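Local structure of thioredoxin peroxidase 2 (Plasmodium falciparum, 2C0D) at residues 39-43 with 104-108; 63-67 with 95-99. The protein probably reduces hydrogen peroxide and organic hydroperoxides to water and alcohols as a thioredoxin-dependent 2-Cys peroxiredoxin of the parasite mitochondrion. All blocks are in the same frame, centred on the assembly; numbering follows the deposited sequence.

Contact 1 (39-43 with 104-108)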
loop_
_atom_site.group_PDB
_atom_site.type_symbol
_atom_site.label_atom_id
_atom_site.label_comp_id
_atom_site.label_asym_id
_atom_site.label_seq_id
_atom_site.Cartn_x
_atom_site.Cartn_y
_atom_site.Cartn_z
ATOM N N LEU B 39 21.252 3.165 -13.861
ATOM C CA LEU B 39 22.071 4.351 -14.013
ATOM C C LEU B 39 22.272 4.862 -12.584
ATOM O O LEU B 39 21.290 5.225 -11.907
ATOM C CB LEU B 39 21.320 5.358 -14.891
ATOM C CG LEU B 39 21.993 6.695 -15.243
ATOM C CD1 LEU B 39 23.232 6.423 -16.144
ATOM C CD2 LEU B 39 20.995 7.685 -15.938
ATOM N N ASN B 40 23.507 4.832 -12.080
ATOM C CA ASN B 40 23.713 5.228 -10.667
ATOM C C ASN B 40 23.887 6.742 -10.410
ATOM O O ASN B 40 23.752 7.566 -11.328
ATOM C CB ASN B 40 24.801 4.364 -9.997
ATOM C CG ASN B 40 26.228 4.791 -10.388
ATOM O OD1 ASN B 40 26.433 5.811 -11.050
ATOM N ND2 ASN B 40 27.207 3.995 -9.977
ATOM N N LYS B 41 24.198 7.108 -9.159
ATOM C CA LYS B 41 24.234 8.512 -8.768
ATOM C C LYS B 41 25.378 9.253 -9.450
ATOM O O LYS B 41 25.375 10.483 -9.519
ATOM C CB LYS B 41 24.336 8.641 -7.250
ATOM C CG LYS B 41 25.563 7.985 -6.666
ATOM C CD LYS B 41 25.553 8.054 -5.136
ATOM C CE LYS B 41 26.961 7.826 -4.621
ATOM N NZ LYS B 41 27.070 7.700 -3.124
ATOM N N ASN B 42 26.327 8.500 -9.988
ATOM C CA ASN B 42 27.450 9.092 -10.714
ATOM C C ASN B 42 27.275 8.954 -12.215
ATOM O O ASN B 42 28.216 9.169 -12.993
ATOM C CB ASN B 42 28.749 8.461 -10.215
ATOM C CG ASN B 42 29.046 8.855 -8.777
ATOM O OD1 ASN B 42 29.340 8.011 -7.929
ATOM N ND2 ASN B 42 28.922 10.138 -8.491
ATOM N N ASN B 43 26.046 8.623 -12.615
ATOM C CA ASN B 43 25.691 8.378 -14.012
ATOM C C ASN B 43 26.570 7.369 -14.724
ATOM O O ASN B 43 26.920 7.540 -15.902
ATOM C CB ASN B 43 25.605 9.703 -14.785
ATOM C CG ASN B 43 24.434 10.550 -14.337
ATOM O OD1 ASN B 43 24.604 11.714 -13.940
ATOM N ND2 ASN B 43 23.242 9.973 -14.368
ATOM N N HIS B 104 16.320 7.600 -18.921
ATOM C CA HIS B 104 16.617 8.070 -17.542
ATOM C C HIS B 104 17.676 9.165 -17.500
ATOM O O HIS B 104 17.511 10.148 -16.794
ATOM C CB HIS B 104 17.049 6.913 -16.675
ATOM C CG HIS B 104 15.914 5.981 -16.339
ATOM N ND1 HIS B 104 14.623 6.424 -16.107
ATOM C CD2 HIS B 104 15.888 4.644 -16.161
ATOM C CE1 HIS B 104 13.853 5.389 -15.805
ATOM N NE2 HIS B 104 14.598 4.300 -15.827
ATOM N N LEU B 105 18.747 8.979 -18.268
ATOM C CA LEU B 105 19.805 9.990 -18.314
ATOM C C LEU B 105 19.209 11.327 -18.812
ATOM O O LEU B 105 19.496 12.378 -18.261
ATOM C CB LEU B 105 20.954 9.533 -19.220
ATOM C CG LEU B 105 22.070 10.592 -19.355
ATOM C CD1 LEU B 105 22.645 10.954 -17.957
ATOM C CD2 LEU B 105 23.102 10.006 -20.350
ATOM N N ALA B 106 18.410 11.277 -19.877
ATOM C CA ALA B 106 17.753 12.482 -20.418
ATOM C C ALA B 106 16.872 13.172 -19.359
ATOM O O ALA B 106 16.853 14.405 -19.255
ATOM C CB ALA B 106 16.926 12.111 -21.625
ATOM N N TRP B 107 16.185 12.374 -18.538
ATOM C CA TRP B 107 15.309 12.935 -17.487
ATOM C C TRP B 107 16.153 13.630 -16.402
ATOM O O TRP B 107 15.777 14.716 -15.882
ATOM C CB TRP B 107 14.470 11.814 -16.876
ATOM C CG TRP B 107 13.177 12.289 -16.247
ATOM C CD1 TRP B 107 12.453 13.421 -16.537
ATOM C CD2 TRP B 107 12.422 11.556 -15.290
ATOM N NE1 TRP B 107 11.282 13.434 -15.781
ATOM C CE2 TRP B 107 11.251 12.302 -15.011
ATOM C CE3 TRP B 107 12.635 10.349 -14.624
ATOM C CZ2 TRP B 107 10.289 11.871 -14.077
ATOM C CZ3 TRP B 107 11.657 9.920 -13.655
ATOM C CH2 TRP B 107 10.514 10.692 -13.426
ATOM N N LYS B 108 17.298 13.036 -16.065
ATOM C CA LYS B 108 18.218 13.611 -15.073
ATOM C C LYS B 108 18.847 14.900 -15.585
ATOM O O LYS B 108 19.028 15.864 -14.828
ATOM C CB LYS B 108 19.316 12.639 -14.699
ATOM C CG LYS B 108 18.776 11.447 -13.882
ATOM C CD LYS B 108 19.869 10.438 -13.505
ATOM C CE LYS B 108 20.713 10.958 -12.372
ATOM N NZ LYS B 108 21.860 10.000 -12.068
HETATM O O HOH W 1 20.453 7.699 -11.120
HETATM O O HOH W 2 23.092 11.702 -10.453
#

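Contact 2 (63-67 with 95-99)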
loop_
_atom_site.group_PDB
_atom_site.type_symbol
_atom_site.label_atom_id
_atom_site.label_comp_id
_atom_site.label_asym_id
_atom_site.label_seq_id
_atom_site.Cartn_x
_atom_site.Cartn_y
_atom_site.Cartn_z
ATOM N N PHE B 63 8.343 2.218 -8.292
ATOM C CA PHE B 63 7.982 2.094 -9.719
ATOM C C PHE B 63 7.206 3.329 -10.180
ATOM O O PHE B 63 6.428 3.938 -9.409
ATOM C CB PHE B 63 7.051 0.895 -9.920
ATOM C CG PHE B 63 7.729 -0.443 -9.756
ATOM C CD1 PHE B 63 8.218 -1.129 -10.884
ATOM C CD2 PHE B 63 7.830 -1.028 -8.499
ATOM C CE1 PHE B 63 8.811 -2.380 -10.747
ATOM C CE2 PHE B 63 8.409 -2.292 -8.348
ATOM C CZ PHE B 63 8.885 -2.980 -9.474
ATOM N N TYR B 64 7.390 3.709 -11.443
ATOM C CA TYR B 64 6.643 4.893 -11.950
ATOM C C TYR B 64 6.587 4.839 -13.469
ATOM O O TYR B 64 7.401 4.115 -14.099
ATOM C CB TYR B 64 7.296 6.218 -11.489
ATOM C CG TYR B 64 8.753 6.247 -11.857
ATOM C CD1 TYR B 64 9.184 6.645 -13.153
ATOM C CD2 TYR B 64 9.711 5.805 -10.935
ATOM C CE1 TYR B 64 10.539 6.601 -13.499
ATOM C CE2 TYR B 64 11.065 5.753 -11.279
ATOM C CZ TYR B 64 11.463 6.137 -12.542
ATOM O OH TYR B 64 12.822 6.049 -12.803
ATOM N N PRO B 65 5.604 5.545 -14.058
ATOM C CA PRO B 65 5.465 5.739 -15.506
ATOM C C PRO B 65 6.215 6.995 -15.993
ATOM O O PRO B 65 6.351 7.971 -15.241
ATOM C CB PRO B 65 3.937 5.950 -15.657
ATOM C CG PRO B 65 3.581 6.760 -14.436
ATOM C CD PRO B 65 4.433 6.082 -13.318
ATOM N N LEU B 66 6.715 6.933 -17.234
ATOM C CA LEU B 66 7.317 8.093 -17.891
ATOM C C LEU B 66 6.505 8.634 -19.086
ATOM O O LEU B 66 6.950 9.572 -19.737
ATOM C CB LEU B 66 8.740 7.782 -18.362
ATOM C CG LEU B 66 9.813 7.655 -17.278
ATOM C CD1 LEU B 66 11.228 7.557 -17.920
ATOM C CD2 LEU B 66 9.781 8.778 -16.268
ATOM N N ASN B 67 5.312 8.109 -19.327
ATOM C CA ASN B 67 4.488 8.683 -20.412
ATOM C C ASN B 67 4.058 10.106 -20.038
ATOM O O ASN B 67 3.959 10.439 -18.848
ATOM C CB ASN B 67 3.305 7.798 -20.762
ATOM C CG ASN B 67 2.518 7.406 -19.557
ATOM O OD1 ASN B 67 1.720 8.189 -19.058
ATOM N ND2 ASN B 67 2.725 6.175 -19.079
ATOM N N GLY B 95 14.675 3.521 -8.191
ATOM C CA GLY B 95 13.553 3.935 -9.040
ATOM C C GLY B 95 13.500 2.942 -10.180
ATOM O O GLY B 95 14.556 2.509 -10.713
ATOM N N ILE B 96 12.302 2.496 -10.542
ATOM C CA ILE B 96 12.197 1.517 -11.632
ATOM C C ILE B 96 11.121 1.947 -12.651
ATOM O O ILE B 96 10.000 2.246 -12.256
ATOM C CB ILE B 96 11.822 0.118 -11.113
ATOM C CG1 ILE B 96 12.814 -0.356 -10.036
ATOM C CG2 ILE B 96 11.773 -0.872 -12.293
ATOM C CD1 ILE B 96 12.377 -1.593 -9.265
ATOM N N SER B 97 11.451 1.984 -13.942
ATOM C CA SER B 97 10.415 2.192 -14.996
ATOM C C SER B 97 10.764 1.298 -16.185
ATOM O O SER B 97 11.897 0.797 -16.274
ATOM C CB SER B 97 10.275 3.654 -15.445
ATOM O OG SER B 97 11.375 4.049 -16.294
ATOM N N VAL B 98 9.826 1.150 -17.117
ATOM C CA VAL B 98 10.072 0.297 -18.315
ATOM C C VAL B 98 11.012 0.942 -19.373
ATOM O O VAL B 98 11.369 0.310 -20.380
ATOM C CB VAL B 98 8.751 -0.208 -18.946
ATOM C CG1 VAL B 98 7.939 -0.966 -17.882
ATOM C CG2 VAL B 98 7.966 0.904 -19.490
ATOM N N ASP B 99 11.479 2.135 -19.091
ATOM C CA ASP B 99 12.146 2.953 -20.107
ATOM C C ASP B 99 13.649 2.724 -20.109
ATOM O O ASP B 99 14.186 2.176 -19.143
ATOM C CB ASP B 99 11.840 4.415 -19.834
ATOM C CG ASP B 99 10.330 4.709 -19.797
ATOM O OD1 ASP B 99 9.815 5.296 -20.775
ATOM O OD2 ASP B 99 9.671 4.401 -18.778
HETATM O O HOH W 3 7.195 2.530 -16.472
HETATM O O HOH W 4 7.084 4.357 -18.499
#

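Contact 1 (39-43 with 104-108)
L39 and K108 meet where the loop 39-43 lies against helix 101-109. L39 presses one methyl, CD2, onto the helix backbone, 3.5 Å from L105 N; the same methyl touches L105 CB and, more loosely, H104 CB. K108 runs past that methyl toward the loop. From CB through CG the chain stays extended and still beyond contact distance of L39; K108 CD comes level with L39 CD2 at 3.8 Å. There the chain bends (chi3 76°), so that CE and NZ reach toward the loop, where the N43 side chain comes from the opposite direction. The loop is the connection of a β-hairpin between strands 35-39 and 45-49 of the peroxiredoxin sheet. Its type I turn is closed by N43 N to N40 O, 2.8 Å, and an Asx turn is superposed on it, N42 N reaching N40 OD1 from above the plane of the amide. K108 NZ lies 3.2 Å from N40 O at an angle too poor for a hydrogen bond. Two waters bridge the ammonium to loop carbonyls: one accepts from K108 NZ, 2.9 Å from water to NZ, and probably donates to L39 O. The other accepts from K108 NZ at 2.7 Å and donates to K41 O.

Contact 2 (63-67 with 95-99)
F63 and I96 form a parallel bridge between strands 58-63 and 91-97, neighbours in the sheet of the thioredoxin-like peroxiredoxin fold and joined by a β-α-β crossover through helices 73-81 and 83-88. Y64 N donates to I96 O at 3.1 Å, close to the line of the carbonyl, and F63 CA adds a CA-H...O contact to the same oxygen. The two side chains of the bridge lie side by side and point the same way. I96 CD1 sits over the F63 ring in a CH-pi contact, 4.1 Å from the centroid and displaced toward the rim, while CG2 touches ring atom CE1.

Y64 turns the other way: its CG stands between the backbone N and the carbonyl carbon (chi1 54°), which swings the ring back across strand 91-97. One face covers I96 O, and the ring edge meets G95 CA, 3.8 Å from Y64 CE2, where no side chain intervenes. S97 CB approaches the ring obliquely, 3.5 Å from Y64 CE1. The Y64 side chain is about 7 Å from that of C72, the predicted peroxidatic cysteine, so this end of the sheet borders the probable active site.

Beyond the bridge the chains separate. L66, with CG anti to its carbonyl carbon (chi1 -72°), crosses the D99 side chain at a slant, L66 CD1 3.5 Å from D99 CG, with CB and CG also against the carboxylate. A water accepts from L66 N at 2.9 Å and donates to D99 OD2 at 2.6 Å.

Helix 101-109 directly follows strand 91-97 in the chain and ties the two contacts together, their centres 13 Å apart. L105 and K108 meet the hairpin loop in contact 1, W107 packs onto contact 2, its indole against the ring of Y64 and methyl CD2 of L66, and H104 touches both. Contact 2 is buried nearer the centre of the chain and joins neighbouring strands by a direct backbone bond and aromatic and apolar packing. Contact 1 lies farther out and is partly exposed; it joins loop to helix through one leucine methyl and a lysine whose ammonium is linked by water. Along the sequence, contact 2 is nested within the loop closed by contact 1.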